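Local coordinates for protein KLLA0B12012p (Kluyveromyces lactis, PDB 6Y3P) that binds the mRNA decapping enzyme Dcp2 and, through this C-terminal ATP-grasp domain of the tubulin-tyrosine ligase family, probably binds ATP, at residues E294-Q299 / S337-K342; Q9-I14 / R39-T44; S87-S92 / V312-L317; F110-D115 / F195-Y200; S208-R213 / A237-N242. All blocks are in the same frame, centred on the assembly; numbering follows the deposited sequence.

How the contacts relate
Contact 4 is the most buried of the five. It pairs two strands of an antiparallel sheet by four main-chain hydrogen bonds. The other four are partly buried. Contacts 1 and 3 share helix 290-313: contact 1 sets it against strand 341-347 through a glutamine, and contact 3 joins its C-terminal end to helix 83-95 through valine packing and an arginine. Contacts 1 and 5 reach another antiparallel sheet, and contact 5 rests on arginine and phenylalanine. K342 and E199 form a salt bridge between contacts 1 and 4. Contact 2 stands apart on a small parallel sheet, held by apolar packing and a CA-H...O contact, with no conventional hydrogen bond between its segments.

Contact 1. Residues E294-Q299 / S337-K342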
# COMPACT_ATOMS: atom_id res chain seq x y z
N GLU A 294 3.93 -11.75 15.53
CA GLU A 294 3.00 -12.70 14.92
C GLU A 294 1.57 -12.16 14.82
O GLU A 294 0.92 -12.37 13.80
CB GLU A 294 3.05 -14.06 15.64
CG GLU A 294 2.80 -15.24 14.70
CD GLU A 294 3.51 -15.26 13.35
OE1 GLU A 294 4.77 -15.30 13.32
OE2 GLU A 294 2.80 -15.26 12.31
N GLU A 295 1.12 -11.42 15.85
CA GLU A 295 -0.19 -10.77 15.92
C GLU A 295 -0.25 -9.66 14.85
O GLU A 295 -1.30 -9.47 14.23
CB GLU A 295 -0.40 -10.15 17.31
CG GLU A 295 -0.93 -11.10 18.36
CD GLU A 295 -0.82 -10.63 19.81
OE1 GLU A 295 -0.71 -9.41 20.04
OE2 GLU A 295 -0.84 -11.51 20.71
N ILE A 296 0.88 -8.95 14.62
CA ILE A 296 0.95 -7.92 13.58
C ILE A 296 0.82 -8.61 12.18
O ILE A 296 0.17 -8.07 11.27
CB ILE A 296 2.26 -7.08 13.77
CG1 ILE A 296 2.08 -6.06 14.92
CG2 ILE A 296 2.69 -6.37 12.48
CD1 ILE A 296 3.49 -5.43 15.52
N ARG A 297 1.41 -9.80 12.03
CA ARG A 297 1.35 -10.54 10.78
C ARG A 297 -0.09 -11.02 10.55
O ARG A 297 -0.62 -10.87 9.46
CB ARG A 297 2.31 -11.73 10.81
CG ARG A 297 3.52 -11.56 9.92
CD ARG A 297 4.60 -12.54 10.29
NE ARG A 297 5.83 -11.79 10.55
CZ ARG A 297 6.61 -11.96 11.61
NH1 ARG A 297 6.32 -12.90 12.52
NH2 ARG A 297 7.68 -11.20 11.78
N THR A 298 -0.72 -11.57 11.59
CA THR A 298 -2.11 -12.05 11.58
C THR A 298 -3.04 -10.91 11.15
O THR A 298 -3.74 -11.07 10.16
CB THR A 298 -2.40 -12.72 12.90
OG1 THR A 298 -1.48 -13.81 12.99
CG2 THR A 298 -3.85 -13.25 13.01
N GLN A 299 -2.95 -9.74 11.82
CA GLN A 299 -3.71 -8.53 11.44
C GLN A 299 -3.47 -8.12 9.99
O GLN A 299 -4.42 -7.77 9.29
CB GLN A 299 -3.34 -7.32 12.30
CG GLN A 299 -3.67 -7.45 13.78
CD GLN A 299 -3.10 -6.26 14.52
OE1 GLN A 299 -3.60 -5.14 14.39
NE2 GLN A 299 -2.03 -6.49 15.29
N SER A 337 1.19 1.93 19.63
CA SER A 337 1.85 1.44 20.84
C SER A 337 1.18 0.20 21.47
O SER A 337 1.75 -0.40 22.38
CB SER A 337 2.01 2.57 21.86
OG SER A 337 0.73 3.07 22.17
N ASP A 338 0.02 -0.24 20.92
CA ASP A 338 -0.70 -1.45 21.36
C ASP A 338 -0.56 -2.56 20.35
O ASP A 338 -1.32 -3.52 20.42
CB ASP A 338 -2.19 -1.17 21.65
CG ASP A 338 -2.40 -0.09 22.68
OD1 ASP A 338 -1.72 -0.13 23.73
OD2 ASP A 338 -3.21 0.83 22.42
N TYR A 339 0.44 -2.44 19.43
CA TYR A 339 0.79 -3.39 18.37
C TYR A 339 -0.38 -3.63 17.41
O TYR A 339 -0.50 -4.70 16.82
CB TYR A 339 1.37 -4.72 18.94
CG TYR A 339 2.47 -4.50 19.96
CD1 TYR A 339 2.18 -4.37 21.32
CD2 TYR A 339 3.81 -4.42 19.56
CE1 TYR A 339 3.18 -4.16 22.25
CE2 TYR A 339 4.82 -4.19 20.49
CZ TYR A 339 4.50 -4.07 21.84
OH TYR A 339 5.48 -3.88 22.78
N GLN A 340 -1.21 -2.58 17.19
CA GLN A 340 -2.34 -2.58 16.26
C GLN A 340 -1.92 -1.95 14.95
O GLN A 340 -1.33 -0.86 14.95
CB GLN A 340 -3.58 -1.89 16.87
CG GLN A 340 -4.13 -2.53 18.18
CD GLN A 340 -4.21 -4.04 18.08
OE1 GLN A 340 -5.03 -4.60 17.36
NE2 GLN A 340 -3.29 -4.74 18.74
N VAL A 341 -2.20 -2.63 13.83
CA VAL A 341 -1.85 -2.10 12.51
C VAL A 341 -2.95 -1.21 11.94
O VAL A 341 -4.13 -1.41 12.20
CB VAL A 341 -1.38 -3.17 11.45
CG1 VAL A 341 -0.36 -4.15 12.03
CG2 VAL A 341 -2.56 -3.91 10.83
N LYS A 342 -2.56 -0.27 11.11
CA LYS A 342 -3.50 0.60 10.46
C LYS A 342 -3.08 0.78 9.05
O LYS A 342 -1.97 1.22 8.80
CB LYS A 342 -3.74 1.91 11.25
CG LYS A 342 -5.01 1.78 12.12
CD LYS A 342 -5.06 2.71 13.33
CE LYS A 342 -6.34 2.58 14.14
NZ LYS A 342 -7.56 3.06 13.41
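Q299 carries this contact, where helix 290-313 packs against the loop of a beta hairpin of the ATP-grasp domain, strands 326-335 and 341-347. Its CB packs on V341 CG2. The chain then runs out extended, and the amide uses both ends on backbone of the other segment. OE1 accepts from V341 N at 2.9 Å; the bond is nearly straight at 169°, though the donor sits above the carbonyl plane. NE2 gives a hydrogen bond to Y339 O at 2.8 Å, in the plane of both groups. A weak second bond from NE2 returns to E295 O. The Q340 amide lies nearly parallel to that of Q299, 9° apart. One turn back, I296 adds the apolar part: CG2 meets V341 CG1 at 3.8 Å, and CD1 lies at the Y339 ring edge. An alanine in place of Q299 removes both bonds and would probably leave the Y339-V341 backbone less firmly held. Paired donor and acceptor bonds fix the amide's rotation and tie helix to hairpin.

Contact 2. Residues Q9-I14 / R39-T44; sequences QIVLTI and RSLPVT. With SO4 (sulfate ion), chain E.
V11 has CG1 anti to its backbone N (chi1 -178°), which turns CG2 beside that N, and L41 has CG anti to its own N (chi1 -156°). The two side chains cross at about a right angle, with V11 CG1 3.9 Å from L41 CD1. The same CG1 also rests on the backbone at S40 and L41. V11 CG2 faces the P42 ring tip to tip, 4.2 Å from CD. Two residues earlier on the strand, Q9 is extended, and its OE1 comes to 3.8 Å from P42 CG. Strand 8-12 is an inner strand of a parallel sheet, flanked by 37-38 and 48-52. With helix 21-31 and strand 37-38 it forms a beta-alpha-beta crossover, and segment 39-44 is the loop that leaves it. Where the loop starts, R39 CA makes a CA-H...O contact with L12 O at 3.3 Å. T13 lays CG2 against R39 O, while its OG1 is hydrogen-bonded to Q57 and H51. The bend at chi3 of R39 (-58°) brings NE to a sulfate, probably from the crystallisation liquor. Sulfate O1 accepts from R39 N at 2.8 Å and from R39 NE at 3.2 Å. S38 OG also binds this sulfate.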
# COMPACT_ATOMS: atom_id res chain seq x y z
N GLN A 9 7.46 -17.98 -23.88
CA GLN A 9 8.33 -16.81 -24.01
C GLN A 9 8.20 -15.89 -22.78
O GLN A 9 7.10 -15.75 -22.25
CB GLN A 9 7.91 -16.07 -25.29
CG GLN A 9 8.74 -14.87 -25.68
CD GLN A 9 8.32 -14.42 -27.05
OE1 GLN A 9 7.13 -14.18 -27.32
NE2 GLN A 9 9.29 -14.32 -27.94
N ILE A 10 9.33 -15.31 -22.30
CA ILE A 10 9.41 -14.37 -21.17
C ILE A 10 10.10 -13.11 -21.68
O ILE A 10 11.21 -13.20 -22.19
CB ILE A 10 10.11 -14.97 -19.90
CG1 ILE A 10 9.20 -15.97 -19.16
CG2 ILE A 10 10.55 -13.86 -18.91
CD1 ILE A 10 9.95 -16.99 -18.26
N VAL A 11 9.45 -11.93 -21.52
CA VAL A 11 9.96 -10.62 -21.95
C VAL A 11 10.23 -9.74 -20.71
O VAL A 11 9.31 -9.46 -19.95
CB VAL A 11 8.99 -9.91 -22.96
CG1 VAL A 11 9.56 -8.58 -23.43
CG2 VAL A 11 8.64 -10.80 -24.15
N LEU A 12 11.48 -9.33 -20.52
CA LEU A 12 11.92 -8.50 -19.39
C LEU A 12 12.44 -7.18 -19.94
O LEU A 12 13.60 -7.10 -20.32
CB LEU A 12 13.00 -9.26 -18.60
CG LEU A 12 13.47 -8.69 -17.24
CD1 LEU A 12 12.30 -8.48 -16.26
CD2 LEU A 12 14.51 -9.63 -16.61
N THR A 13 11.56 -6.16 -20.02
CA THR A 13 11.85 -4.83 -20.60
C THR A 13 12.37 -3.81 -19.57
O THR A 13 12.61 -2.65 -19.91
CB THR A 13 10.63 -4.29 -21.36
OG1 THR A 13 9.53 -4.14 -20.45
CG2 THR A 13 10.24 -5.16 -22.54
N ILE A 14 12.55 -4.26 -18.33
CA ILE A 14 13.06 -3.43 -17.27
C ILE A 14 14.53 -3.11 -17.50
O ILE A 14 15.30 -4.01 -17.86
CB ILE A 14 12.72 -4.08 -15.91
CG1 ILE A 14 11.50 -3.38 -15.32
CG2 ILE A 14 13.89 -4.13 -14.91
CD1 ILE A 14 10.60 -4.24 -14.64
N ARG A 39 14.54 -9.25 -23.93
CA ARG A 39 14.50 -7.89 -23.38
C ARG A 39 13.70 -6.95 -24.28
O ARG A 39 13.64 -5.74 -24.05
CB ARG A 39 15.93 -7.37 -23.14
CG ARG A 39 16.64 -8.06 -21.96
CD ARG A 39 18.14 -7.81 -21.92
NE ARG A 39 18.81 -8.25 -23.15
CZ ARG A 39 20.12 -8.34 -23.32
NH1 ARG A 39 20.95 -8.04 -22.32
NH2 ARG A 39 20.62 -8.75 -24.48
N SER A 40 13.05 -7.52 -25.29
CA SER A 40 12.26 -6.79 -26.27
C SER A 40 10.97 -7.54 -26.64
O SER A 40 10.99 -8.72 -27.02
CB SER A 40 13.09 -6.48 -27.52
OG SER A 40 12.34 -5.82 -28.53
N LEU A 41 9.87 -6.82 -26.57
CA LEU A 41 8.55 -7.31 -26.90
C LEU A 41 8.46 -7.52 -28.42
O LEU A 41 8.76 -6.60 -29.19
CB LEU A 41 7.54 -6.26 -26.44
CG LEU A 41 6.14 -6.71 -26.15
CD1 LEU A 41 6.08 -7.67 -24.95
CD2 LEU A 41 5.24 -5.49 -25.93
N PRO A 42 8.11 -8.74 -28.89
CA PRO A 42 8.05 -8.97 -30.35
C PRO A 42 6.92 -8.17 -31.02
O PRO A 42 6.07 -7.60 -30.32
CB PRO A 42 7.84 -10.48 -30.47
CG PRO A 42 7.26 -10.90 -29.19
CD PRO A 42 7.76 -9.96 -28.14
N VAL A 43 6.95 -8.09 -32.37
CA VAL A 43 5.94 -7.36 -33.16
C VAL A 43 4.53 -7.91 -32.82
O VAL A 43 3.62 -7.12 -32.64
CB VAL A 43 6.26 -7.40 -34.69
CG1 VAL A 43 5.16 -6.75 -35.52
CG2 VAL A 43 7.60 -6.74 -34.98
N THR A 44 4.38 -9.24 -32.73
CA THR A 44 3.11 -9.90 -32.39
C THR A 44 3.29 -10.95 -31.32
O THR A 44 4.35 -11.56 -31.22
CB THR A 44 2.42 -10.52 -33.63
OG1 THR A 44 3.24 -11.54 -34.21
CG2 THR A 44 1.97 -9.50 -34.64
S SO4 E . 17.15 -9.90 -26.29
O1 SO4 E . 17.00 -10.21 -24.87
O2 SO4 E . 15.87 -10.04 -26.99
O3 SO4 E . 17.60 -8.50 -26.46
O4 SO4 E . 18.14 -10.84 -26.82

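Contact 3. Residues S87-S92 / V312-L317; sequences SHTIHS and VNVDRL
R316, V314 and S92 bury the most surface here, where the loop after helix 290-313 meets the side of helix 83-95. V314 is the first residue to leave the helical conformation, and its side chain turns to the other helix. CG1 sits 3.2 Å from S92 OG and also packs against T89 O. CG2 meets T89 CG2 at 3.9 Å, the two side chains crossing at about a right angle. T89 OG1 has its polar partners elsewhere, chiefly Y85 O. S92 places OG between its backbone N and carbonyl carbon (chi1 56°), so the hydroxyl lies back over its own helix, near the carbonyls of H88 and T89. R316 lies against S92, with CD 3.7 Å from S92 OG. From there the arginine bends at chi3 and carries its guanidinium to H88. H88 CB lies over one face of that group, and the imidazole plane is turned 79° against it. R316 NH2 gives a weak hydrogen bond to H88 ND1 at 2.9 Å, with an N-H...N angle of 123°. The ring of H88 also meets that of H84. The V314 methyls thus close over T89 and the S92 hydroxyl, while the more exposed R316-H88 pair adds a weak polar link. The nearby positive guanidinium would be expected to disfavour protonation of H88, consistent with ND1 accepting.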
# COMPACT_ATOMS: atom_id res chain seq x y z
N SER A 87 -10.58 4.62 0.44
CA SER A 87 -11.47 5.02 1.52
C SER A 87 -12.89 4.64 1.16
O SER A 87 -13.52 3.92 1.93
CB SER A 87 -11.36 6.52 1.80
OG SER A 87 -10.61 6.77 2.98
N HIS A 88 -13.35 5.00 -0.06
CA HIS A 88 -14.69 4.68 -0.54
C HIS A 88 -14.92 3.19 -0.63
O HIS A 88 -15.98 2.73 -0.21
CB HIS A 88 -15.02 5.39 -1.84
CG HIS A 88 -15.35 6.84 -1.64
ND1 HIS A 88 -16.65 7.24 -1.32
CD2 HIS A 88 -14.55 7.93 -1.66
CE1 HIS A 88 -16.59 8.56 -1.18
NE2 HIS A 88 -15.35 9.02 -1.38
N THR A 89 -13.94 2.43 -1.11
CA THR A 89 -14.03 0.97 -1.20
C THR A 89 -14.25 0.37 0.20
O THR A 89 -15.15 -0.45 0.37
CB THR A 89 -12.77 0.35 -1.84
OG1 THR A 89 -12.27 1.20 -2.87
CG2 THR A 89 -13.03 -1.03 -2.42
N ILE A 90 -13.45 0.81 1.19
CA ILE A 90 -13.53 0.30 2.56
C ILE A 90 -14.85 0.73 3.22
O ILE A 90 -15.56 -0.15 3.72
CB ILE A 90 -12.26 0.63 3.41
CG1 ILE A 90 -11.05 -0.15 2.84
CG2 ILE A 90 -12.48 0.31 4.91
CD1 ILE A 90 -9.70 0.19 3.37
N HIS A 91 -15.22 2.03 3.14
CA HIS A 91 -16.47 2.55 3.71
C HIS A 91 -17.69 1.80 3.24
O HIS A 91 -18.53 1.43 4.07
CB HIS A 91 -16.67 4.05 3.43
CG HIS A 91 -15.58 4.94 3.94
ND1 HIS A 91 -14.83 4.61 5.06
CD2 HIS A 91 -15.16 6.14 3.46
CE1 HIS A 91 -13.96 5.60 5.22
NE2 HIS A 91 -14.13 6.55 4.28
N SER A 92 -17.79 1.54 1.91
CA SER A 92 -18.96 0.86 1.37
C SER A 92 -19.02 -0.61 1.73
O SER A 92 -20.11 -1.18 1.78
CB SER A 92 -19.08 1.07 -0.14
OG SER A 92 -17.91 0.66 -0.81
N VAL A 312 -13.17 -6.27 -4.89
CA VAL A 312 -13.76 -7.13 -5.91
C VAL A 312 -15.29 -7.06 -5.91
O VAL A 312 -15.89 -7.03 -6.99
CB VAL A 312 -13.20 -8.57 -5.72
CG1 VAL A 312 -14.11 -9.65 -6.24
CG2 VAL A 312 -11.81 -8.69 -6.33
N ASN A 313 -15.91 -7.00 -4.72
CA ASN A 313 -17.36 -7.08 -4.54
C ASN A 313 -18.13 -5.75 -4.46
O ASN A 313 -19.36 -5.81 -4.50
CB ASN A 313 -17.68 -7.93 -3.32
CG ASN A 313 -17.22 -9.36 -3.46
OD1 ASN A 313 -17.66 -10.09 -4.36
ND2 ASN A 313 -16.34 -9.81 -2.56
N VAL A 314 -17.46 -4.59 -4.36
CA VAL A 314 -18.16 -3.29 -4.28
C VAL A 314 -19.10 -3.04 -5.46
O VAL A 314 -18.80 -3.42 -6.60
CB VAL A 314 -17.27 -2.05 -4.02
CG1 VAL A 314 -17.01 -1.87 -2.52
CG2 VAL A 314 -15.97 -2.11 -4.80
N ASP A 315 -20.26 -2.43 -5.16
CA ASP A 315 -21.33 -2.07 -6.09
C ASP A 315 -20.96 -0.79 -6.87
O ASP A 315 -21.69 -0.40 -7.79
CB ASP A 315 -22.66 -1.88 -5.34
CG ASP A 315 -22.88 -2.82 -4.17
OD1 ASP A 315 -22.17 -2.66 -3.14
OD2 ASP A 315 -23.78 -3.68 -4.25
N ARG A 316 -19.84 -0.15 -6.48
CA ARG A 316 -19.25 1.07 -7.07
C ARG A 316 -17.99 0.66 -7.89
O ARG A 316 -17.92 -0.49 -8.36
CB ARG A 316 -18.86 2.09 -5.96
CG ARG A 316 -19.76 2.13 -4.72
CD ARG A 316 -19.06 2.80 -3.55
NE ARG A 316 -19.18 4.26 -3.61
CZ ARG A 316 -18.84 5.08 -2.62
NH1 ARG A 316 -18.35 4.60 -1.48
NH2 ARG A 316 -19.00 6.39 -2.76
N LEU A 317 -17.01 1.59 -8.05
CA LEU A 317 -15.74 1.38 -8.74
C LEU A 317 -15.05 0.19 -8.09
O LEU A 317 -14.86 0.19 -6.87
CB LEU A 317 -14.85 2.64 -8.57
CG LEU A 317 -13.81 2.95 -9.65
CD1 LEU A 317 -13.23 4.31 -9.43
CD2 LEU A 317 -12.67 1.95 -9.67

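Contact 4. Residues F110-D115 / F195-Y200; sequences FNIDVD and FIVQEY
The side chains alternate where 109-113, an outermost strand of an antiparallel sheet of the ATP-grasp domain, pairs with 194-200. F110, I112, F195 and V197 lie on one face, N111 and I196 on the other. I112 crosses F195 obliquely; its CG2, in the crowded position between N and carbonyl carbon, meets F195 CB at 3.6 Å and V197 CG2 at 4.0 Å. The F195 ring has the carbonyls of I112 and V114 at its edge, and F167 meets it edge-to-face. F110 and I112 also pack on helix 128-136. On the second face N111 and I196 lie side by side, with N111 ND2 3.7 Å from I196 CG1. A glycine at N111 takes away the amide beside I196 CG1 and would probably leave that side chain less well packed. F110 pairs with V197 and I112 with F195, each by two hydrogen bonds; I112 N to F195 O is the straightest, 2.8 Å and 179°. Main-chain bonds therefore set the register, while apolar side chains join this sheet edge to the helices beside it.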
# COMPACT_ATOMS: atom_id res chain seq x y z
N PHE A 110 -10.43 12.04 4.04
CA PHE A 110 -11.53 12.74 3.39
C PHE A 110 -10.97 13.95 2.72
O PHE A 110 -9.90 14.42 3.08
CB PHE A 110 -12.59 13.16 4.41
CG PHE A 110 -13.13 12.05 5.27
CD1 PHE A 110 -12.55 11.75 6.49
CD2 PHE A 110 -14.23 11.30 4.85
CE1 PHE A 110 -13.05 10.71 7.29
CE2 PHE A 110 -14.74 10.27 5.65
CZ PHE A 110 -14.15 9.98 6.87
N ASN A 111 -11.68 14.45 1.70
CA ASN A 111 -11.31 15.65 0.96
C ASN A 111 -12.31 16.74 1.28
O ASN A 111 -13.52 16.53 1.22
CB ASN A 111 -11.21 15.35 -0.53
CG ASN A 111 -9.81 15.00 -0.94
OD1 ASN A 111 -9.36 13.85 -0.81
ND2 ASN A 111 -9.05 16.00 -1.37
N ILE A 112 -11.79 17.89 1.72
CA ILE A 112 -12.63 19.03 2.07
C ILE A 112 -12.19 20.27 1.28
O ILE A 112 -11.02 20.42 0.94
CB ILE A 112 -12.70 19.24 3.61
CG1 ILE A 112 -13.86 20.17 4.00
CG2 ILE A 112 -11.37 19.69 4.24
CD1 ILE A 112 -14.80 19.58 4.95
N ASP A 113 -13.16 21.11 0.93
CA ASP A 113 -12.95 22.37 0.22
C ASP A 113 -13.53 23.46 1.10
O ASP A 113 -14.75 23.49 1.32
CB ASP A 113 -13.59 22.37 -1.18
CG ASP A 113 -13.02 21.38 -2.19
OD1 ASP A 113 -11.81 21.05 -2.09
OD2 ASP A 113 -13.77 20.97 -3.10
N VAL A 114 -12.66 24.29 1.67
CA VAL A 114 -13.08 25.38 2.54
C VAL A 114 -12.57 26.67 1.93
O VAL A 114 -11.37 26.82 1.71
CB VAL A 114 -12.63 25.22 4.03
CG1 VAL A 114 -13.21 26.32 4.91
CG2 VAL A 114 -12.99 23.84 4.59
N ASP A 115 -13.49 27.59 1.65
CA ASP A 115 -13.22 28.90 1.06
C ASP A 115 -12.78 29.86 2.17
O ASP A 115 -11.70 30.45 2.08
CB ASP A 115 -14.48 29.44 0.34
CG ASP A 115 -15.05 28.52 -0.74
OD1 ASP A 115 -15.37 27.34 -0.42
OD2 ASP A 115 -15.22 29.00 -1.89
N PHE A 195 -8.22 20.60 1.05
CA PHE A 195 -7.57 20.00 2.22
C PHE A 195 -7.92 18.54 2.35
O PHE A 195 -9.01 18.12 1.94
CB PHE A 195 -8.01 20.68 3.53
CG PHE A 195 -7.76 22.16 3.66
CD1 PHE A 195 -8.71 23.08 3.26
CD2 PHE A 195 -6.59 22.63 4.25
CE1 PHE A 195 -8.48 24.46 3.39
CE2 PHE A 195 -6.37 24.01 4.39
CZ PHE A 195 -7.32 24.91 3.97
N ILE A 196 -7.02 17.76 2.95
CA ILE A 196 -7.29 16.37 3.28
C ILE A 196 -7.35 16.30 4.80
O ILE A 196 -6.54 16.92 5.49
CB ILE A 196 -6.30 15.34 2.65
CG1 ILE A 196 -6.38 15.36 1.09
CG2 ILE A 196 -6.57 13.90 3.18
CD1 ILE A 196 -5.21 14.70 0.34
N VAL A 197 -8.36 15.62 5.31
CA VAL A 197 -8.54 15.36 6.72
C VAL A 197 -8.24 13.87 6.85
O VAL A 197 -8.97 13.02 6.32
CB VAL A 197 -9.94 15.76 7.24
CG1 VAL A 197 -10.15 15.27 8.67
CG2 VAL A 197 -10.13 17.28 7.14
N GLN A 198 -7.10 13.57 7.45
CA GLN A 198 -6.62 12.21 7.58
C GLN A 198 -6.58 11.79 9.04
O GLN A 198 -6.07 12.53 9.88
CB GLN A 198 -5.21 12.14 6.92
CG GLN A 198 -4.44 10.81 7.05
CD GLN A 198 -4.54 9.92 5.84
OE1 GLN A 198 -4.80 8.71 5.96
NE2 GLN A 198 -4.28 10.46 4.65
N GLU A 199 -7.09 10.58 9.35
CA GLU A 199 -7.02 10.02 10.69
C GLU A 199 -5.55 9.99 11.10
O GLU A 199 -4.68 9.62 10.31
CB GLU A 199 -7.61 8.62 10.74
CG GLU A 199 -7.68 8.09 12.15
CD GLU A 199 -8.28 6.71 12.31
OE1 GLU A 199 -8.14 6.14 13.41
OE2 GLU A 199 -8.91 6.22 11.34
N TYR A 200 -5.28 10.46 12.30
CA TYR A 200 -3.92 10.56 12.80
C TYR A 200 -3.66 9.59 13.94
O TYR A 200 -4.45 9.50 14.88
CB TYR A 200 -3.61 12.03 13.17
CG TYR A 200 -2.32 12.25 13.93
CD1 TYR A 200 -1.09 12.26 13.28
CD2 TYR A 200 -2.34 12.50 15.30
CE1 TYR A 200 0.10 12.48 13.98
CE2 TYR A 200 -1.16 12.69 16.01
CZ TYR A 200 0.06 12.68 15.35
OH TYR A 200 1.20 12.91 16.08

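Contact 5. Residues S208-R213 / A237-N242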
# COMPACT_ATOMS: atom_id res chain seq x y z
N SER A 208 13.01 1.03 21.69
CA SER A 208 14.26 1.43 22.34
C SER A 208 15.39 1.48 21.30
O SER A 208 15.96 2.53 21.06
CB SER A 208 14.61 0.45 23.46
OG SER A 208 15.97 0.45 23.84
N GLU A 209 15.63 0.33 20.65
CA GLU A 209 16.64 0.11 19.63
C GLU A 209 16.62 1.13 18.45
O GLU A 209 17.67 1.44 17.91
CB GLU A 209 16.52 -1.33 19.12
CG GLU A 209 15.19 -1.66 18.46
CD GLU A 209 15.12 -3.09 17.97
OE1 GLU A 209 16.16 -3.62 17.50
OE2 GLU A 209 14.04 -3.70 18.10
N ALA A 210 15.46 1.69 18.12
CA ALA A 210 15.35 2.70 17.08
C ALA A 210 15.51 4.14 17.63
O ALA A 210 15.25 5.10 16.91
CB ALA A 210 14.00 2.57 16.40
N HIS A 211 15.90 4.28 18.91
CA HIS A 211 16.05 5.55 19.61
C HIS A 211 14.80 6.46 19.47
O HIS A 211 14.92 7.64 19.14
CB HIS A 211 17.34 6.28 19.20
CG HIS A 211 18.57 5.46 19.42
ND1 HIS A 211 18.93 4.45 18.55
CD2 HIS A 211 19.49 5.54 20.40
CE1 HIS A 211 20.05 3.94 19.02
NE2 HIS A 211 20.43 4.56 20.14
N GLY A 212 13.62 5.86 19.68
CA GLY A 212 12.31 6.52 19.69
C GLY A 212 11.81 7.11 18.39
O GLY A 212 10.97 8.01 18.39
N ARG A 213 12.33 6.61 17.28
CA ARG A 213 11.96 7.01 15.94
C ARG A 213 10.81 6.08 15.53
O ARG A 213 10.89 4.86 15.77
CB ARG A 213 13.16 6.83 14.99
CG ARG A 213 14.31 7.82 15.25
CD ARG A 213 15.64 7.30 14.72
NE ARG A 213 15.69 7.30 13.26
CZ ARG A 213 15.96 6.25 12.49
NH1 ARG A 213 16.22 5.07 13.04
NH2 ARG A 213 15.98 6.37 11.17
N ALA A 237 10.52 -2.38 7.82
CA ALA A 237 10.22 -1.31 8.76
C ALA A 237 11.10 -0.14 8.29
O ALA A 237 12.32 -0.27 8.22
CB ALA A 237 10.57 -1.72 10.19
N LEU A 238 10.45 0.96 7.90
CA LEU A 238 11.06 2.17 7.39
C LEU A 238 10.89 3.20 8.47
O LEU A 238 9.77 3.59 8.78
CB LEU A 238 10.39 2.62 6.06
CG LEU A 238 10.01 1.47 5.09
CD1 LEU A 238 8.73 1.74 4.38
CD2 LEU A 238 11.06 1.20 4.10
N PHE A 239 12.00 3.57 9.12
CA PHE A 239 12.03 4.50 10.24
C PHE A 239 12.15 5.96 9.82
O PHE A 239 12.82 6.27 8.83
CB PHE A 239 13.16 4.14 11.19
CG PHE A 239 12.91 2.84 11.93
CD1 PHE A 239 13.31 1.63 11.39
CD2 PHE A 239 12.29 2.84 13.17
CE1 PHE A 239 13.08 0.43 12.07
CE2 PHE A 239 12.03 1.64 13.84
CZ PHE A 239 12.43 0.45 13.29
N ALA A 240 11.51 6.84 10.60
CA ALA A 240 11.54 8.29 10.41
C ALA A 240 12.95 8.81 10.81
O ALA A 240 13.62 8.15 11.61
CB ALA A 240 10.44 8.94 11.25
N PRO A 241 13.47 9.92 10.24
CA PRO A 241 14.84 10.35 10.59
C PRO A 241 15.04 10.84 12.04
O PRO A 241 16.07 10.56 12.66
CB PRO A 241 15.13 11.47 9.58
CG PRO A 241 13.80 12.01 9.21
CD PRO A 241 12.86 10.83 9.23
N ASN A 242 14.04 11.54 12.57
CA ASN A 242 14.08 12.14 13.88
C ASN A 242 13.25 11.41 14.93
O ASN A 242 12.35 10.65 14.60
CB ASN A 242 13.68 13.62 13.75
CG ASN A 242 14.49 14.36 12.69
OD1 ASN A 242 13.96 14.79 11.65
ND2 ASN A 242 15.82 14.43 12.89
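Two overlapping beta turns, type I from S208 to H211 and type I' from A210 to R213, fold segment 208-213 back so that A210 and R213 both face the end of strand 228-239. A210 CB comes to 3.4 Å from F239 CE2. The edge of the same ring faces R213 O, 3.6 Å from CD2. R213 buries the most surface. Its chain bends at chi3 (71°) and lays one guanidinium face over F239 CB, with NH2 3.6 Å from that atom. The guanidinium and ring planes are 27° apart, but the group covers CB more than the ring. R213 NE lies 2.8 Å from A240 O and makes a weak hydrogen bond of 3.3 Å to P241 O. Nearer the backbone, R213 CG rests on N242 O at 3.5 Å. The ring of F239 also meets that of F215. The arrangement is a turn-rich connection leading into strand 215-224, folded against the end of its antiparallel neighbour 228-239 in the antiparallel sheet of the ATP-grasp domain that holds both.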